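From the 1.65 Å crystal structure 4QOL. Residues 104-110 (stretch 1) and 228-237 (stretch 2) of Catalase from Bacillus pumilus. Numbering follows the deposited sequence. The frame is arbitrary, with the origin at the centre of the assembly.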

# COMPACT_ATOMS: atom_id res chain seq x y z
N SER A 104 6.04 9.63 21.82
CA SER A 104 6.23 10.93 22.43
C SER A 104 5.75 10.88 23.88
O SER A 104 4.99 9.99 24.28
CB SER A 104 5.46 12.04 21.65
OG SER A 104 4.07 11.83 21.56
N PRO A 105 6.23 11.79 24.73
CA PRO A 105 5.84 11.75 26.14
C PRO A 105 4.36 12.09 26.40
O PRO A 105 3.71 12.84 25.67
CB PRO A 105 6.72 12.82 26.78
CG PRO A 105 7.85 12.96 25.82
CD PRO A 105 7.27 12.80 24.48
N GLU A 106 3.87 11.55 27.51
CA GLU A 106 2.46 11.74 27.90
C GLU A 106 2.31 12.86 28.95
O GLU A 106 1.25 13.08 29.54
CB GLU A 106 1.87 10.41 28.36
CG GLU A 106 1.62 9.44 27.19
CD GLU A 106 1.18 8.05 27.64
OE1 GLU A 106 1.80 7.57 28.66
OE2 GLU A 106 0.33 7.41 26.95
N THR A 107 3.38 13.63 29.09
CA THR A 107 3.46 14.83 29.94
C THR A 107 3.35 16.15 29.20
O THR A 107 3.54 17.20 29.81
CB THR A 107 4.83 14.81 30.63
OG1 THR A 107 5.83 14.46 29.71
CG2 THR A 107 4.87 13.79 31.76
N LEU A 108 3.14 16.11 27.87
CA LEU A 108 2.98 17.31 27.10
C LEU A 108 1.59 17.93 27.24
O LEU A 108 0.64 17.23 27.52
CB LEU A 108 3.24 17.02 25.63
CG LEU A 108 4.53 16.26 25.28
CD1 LEU A 108 4.72 16.08 23.77
CD2 LEU A 108 5.76 17.00 25.85
N ARG A 109 1.50 19.23 26.97
CA ARG A 109 0.23 19.92 26.97
C ARG A 109 -0.53 19.51 25.72
O ARG A 109 0.06 19.53 24.62
CB ARG A 109 0.46 21.44 27.02
CG ARG A 109 -0.84 22.23 27.08
CD ARG A 109 -0.65 23.72 27.34
NE ARG A 109 0.19 23.97 28.52
CZ ARG A 109 -0.19 23.83 29.77
NH1 ARG A 109 -1.48 23.61 30.10
NH2 ARG A 109 0.70 23.94 30.70
N ASP A 110 -1.79 19.16 25.85
CA ASP A 110 -2.59 18.71 24.68
C ASP A 110 -3.97 18.39 25.22
O ASP A 110 -4.07 17.90 26.34
CB ASP A 110 -2.01 17.40 24.08
CG ASP A 110 -1.56 17.50 22.60
OD1 ASP A 110 -1.71 18.55 21.92
OD2 ASP A 110 -0.84 16.52 22.13
N SER A 228 0.81 20.72 37.01
CA SER A 228 1.47 21.98 36.66
C SER A 228 2.60 21.72 35.67
O SER A 228 3.02 20.59 35.49
CB SER A 228 2.04 22.65 37.92
OG SER A 228 3.13 21.86 38.42
N MET A 229 3.12 22.77 35.04
CA MET A 229 4.27 22.60 34.18
C MET A 229 5.39 21.91 34.91
O MET A 229 6.07 21.05 34.34
CB MET A 229 4.72 23.91 33.56
CG MET A 229 3.69 24.53 32.61
SD MET A 229 4.24 26.05 31.80
CE MET A 229 5.80 25.63 31.09
N GLU A 230 5.68 22.35 36.14
CA GLU A 230 6.81 21.79 36.90
C GLU A 230 6.55 20.34 37.36
O GLU A 230 7.43 19.51 37.26
CB GLU A 230 7.24 22.69 38.07
CG GLU A 230 6.23 23.70 38.56
CD GLU A 230 5.86 24.82 37.58
OE1 GLU A 230 4.64 25.00 37.44
OE2 GLU A 230 6.73 25.52 36.97
N GLU A 231 5.33 20.01 37.74
CA GLU A 231 4.96 18.60 38.01
C GLU A 231 5.08 17.70 36.78
O GLU A 231 5.68 16.59 36.82
CB GLU A 231 3.55 18.47 38.55
CG GLU A 231 3.43 19.06 39.93
CD GLU A 231 2.03 19.32 40.40
OE1 GLU A 231 1.05 19.35 39.61
OE2 GLU A 231 1.93 19.52 41.64
N ALA A 232 4.67 18.23 35.64
CA ALA A 232 4.82 17.44 34.39
C ALA A 232 6.28 17.20 34.05
O ALA A 232 6.67 16.11 33.57
CB ALA A 232 4.13 18.17 33.24
N ALA A 233 7.11 18.23 34.15
CA ALA A 233 8.54 18.08 33.90
C ALA A 233 9.20 17.04 34.82
O ALA A 233 10.08 16.29 34.40
CB ALA A 233 9.26 19.43 34.02
N GLU A 234 8.82 17.05 36.09
CA GLU A 234 9.35 16.07 37.05
C GLU A 234 9.02 14.62 36.61
O GLU A 234 9.86 13.73 36.72
CB GLU A 234 8.77 16.35 38.47
CG GLU A 234 9.19 17.70 39.06
CD GLU A 234 8.52 18.07 40.40
OE1 GLU A 234 8.86 19.15 40.98
OE2 GLU A 234 7.59 17.31 40.84
N ILE A 235 7.81 14.39 36.13
CA ILE A 235 7.43 13.08 35.63
C ILE A 235 8.19 12.80 34.36
O ILE A 235 8.75 11.71 34.22
CB ILE A 235 5.85 12.95 35.43
CG1 ILE A 235 5.18 12.99 36.82
CG2 ILE A 235 5.46 11.64 34.76
CD1 ILE A 235 3.73 13.38 36.79
N GLN A 236 8.24 13.76 33.43
CA GLN A 236 8.91 13.54 32.16
C GLN A 236 10.38 13.17 32.28
O GLN A 236 10.87 12.34 31.49
CB GLN A 236 8.77 14.79 31.27
CG GLN A 236 9.18 14.56 29.82
CD GLN A 236 8.86 15.76 28.96
OE1 GLN A 236 7.68 16.12 28.83
NE2 GLN A 236 9.86 16.38 28.34
N ALA A 237 11.06 13.66 33.32
CA ALA A 237 12.44 13.31 33.57
C ALA A 237 12.70 11.81 33.62
O ALA A 237 13.77 11.37 33.21
CB ALA A 237 12.96 13.94 34.86

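This is a small contact in which an irregular loop sets one threonine against the side of a helix, with a single hydrogen bond at its centre and a modest apolar surround. The two segments are at least 120 residues apart in sequence where they touch, and together they bury 288 Å².

The centre is T107, which has the largest covered area of any residue here, 92 Å². Its CA-to-CB bond points toward the helix, and its chi1 of 43° (p) lets the two branches of the side chain do different work. The hydroxyl reaches Q236: T107 OG1 donates to Q236 OE1 at 2.6 Å, a short bond and the only one across the contact. The methyl turns to the helix surface, with T107 CG2 lying 3.7 Å from I235 CG2 and 3.4 Å from A232 O. A232 O is already engaged along the helix, accepting from Q236 N at 2.8 Å, so the methyl rests against an oxygen whose hydrogen-bonding need is met.

The rule for close approach can be read at A232. A232 CA is 5.3 Å from T107 CA, and A232 CB, on a CA-to-CB bond that points toward the loop, is 4.3 Å from T107 CB. The side chain of A232 is only a methyl, and so short a backbone separation goes with it. The residues of the helix that take part, M229, A232, I235 and Q236, follow the three- and four-residue spacing that brings side chains back to one side of a helix. Between them, A233 and E234 point away and touch nothing in the loop.

Q236 supplies reach where A232 supplies closeness. With chi1 and chi2 both t, its chain extends to put the amide oxygen among three loop residues: besides the bond from T107, Q236 OE1 sits 4.0 Å from P105 CB and 3.7 Å from L108 CD2. These carbons pack around the polar group without competing for it, while the amide nitrogen is hydrogen-bonded elsewhere in the structure. L108 arrives indirectly, since its CA-to-CB bond points away and only the end of the side chain comes nearer.

Toward the start of the helix the backbones are farther apart, 8.7 Å between the CA atoms of R109 and M229, and a long side chain spans the gap. R109 leaves its backbone sideways, but its end comes nearer, and R109 NH2 lies 3.6 Å from M229 CG, which sits at the edge of the guanidinium, near its plane. This is packing against the aliphatic part of the methionine, with no hydrogen bond across.

S228 sits at the N-cap position, where S228 OG accepts from E231 N at 3.0 Å; in return S228 N donates to E231 OE1 at 2.9 Å, a second hydrogen bond between the pair, and both are nearly straight. Neither residue contacts the loop, so these bonds lie outside the contact itself.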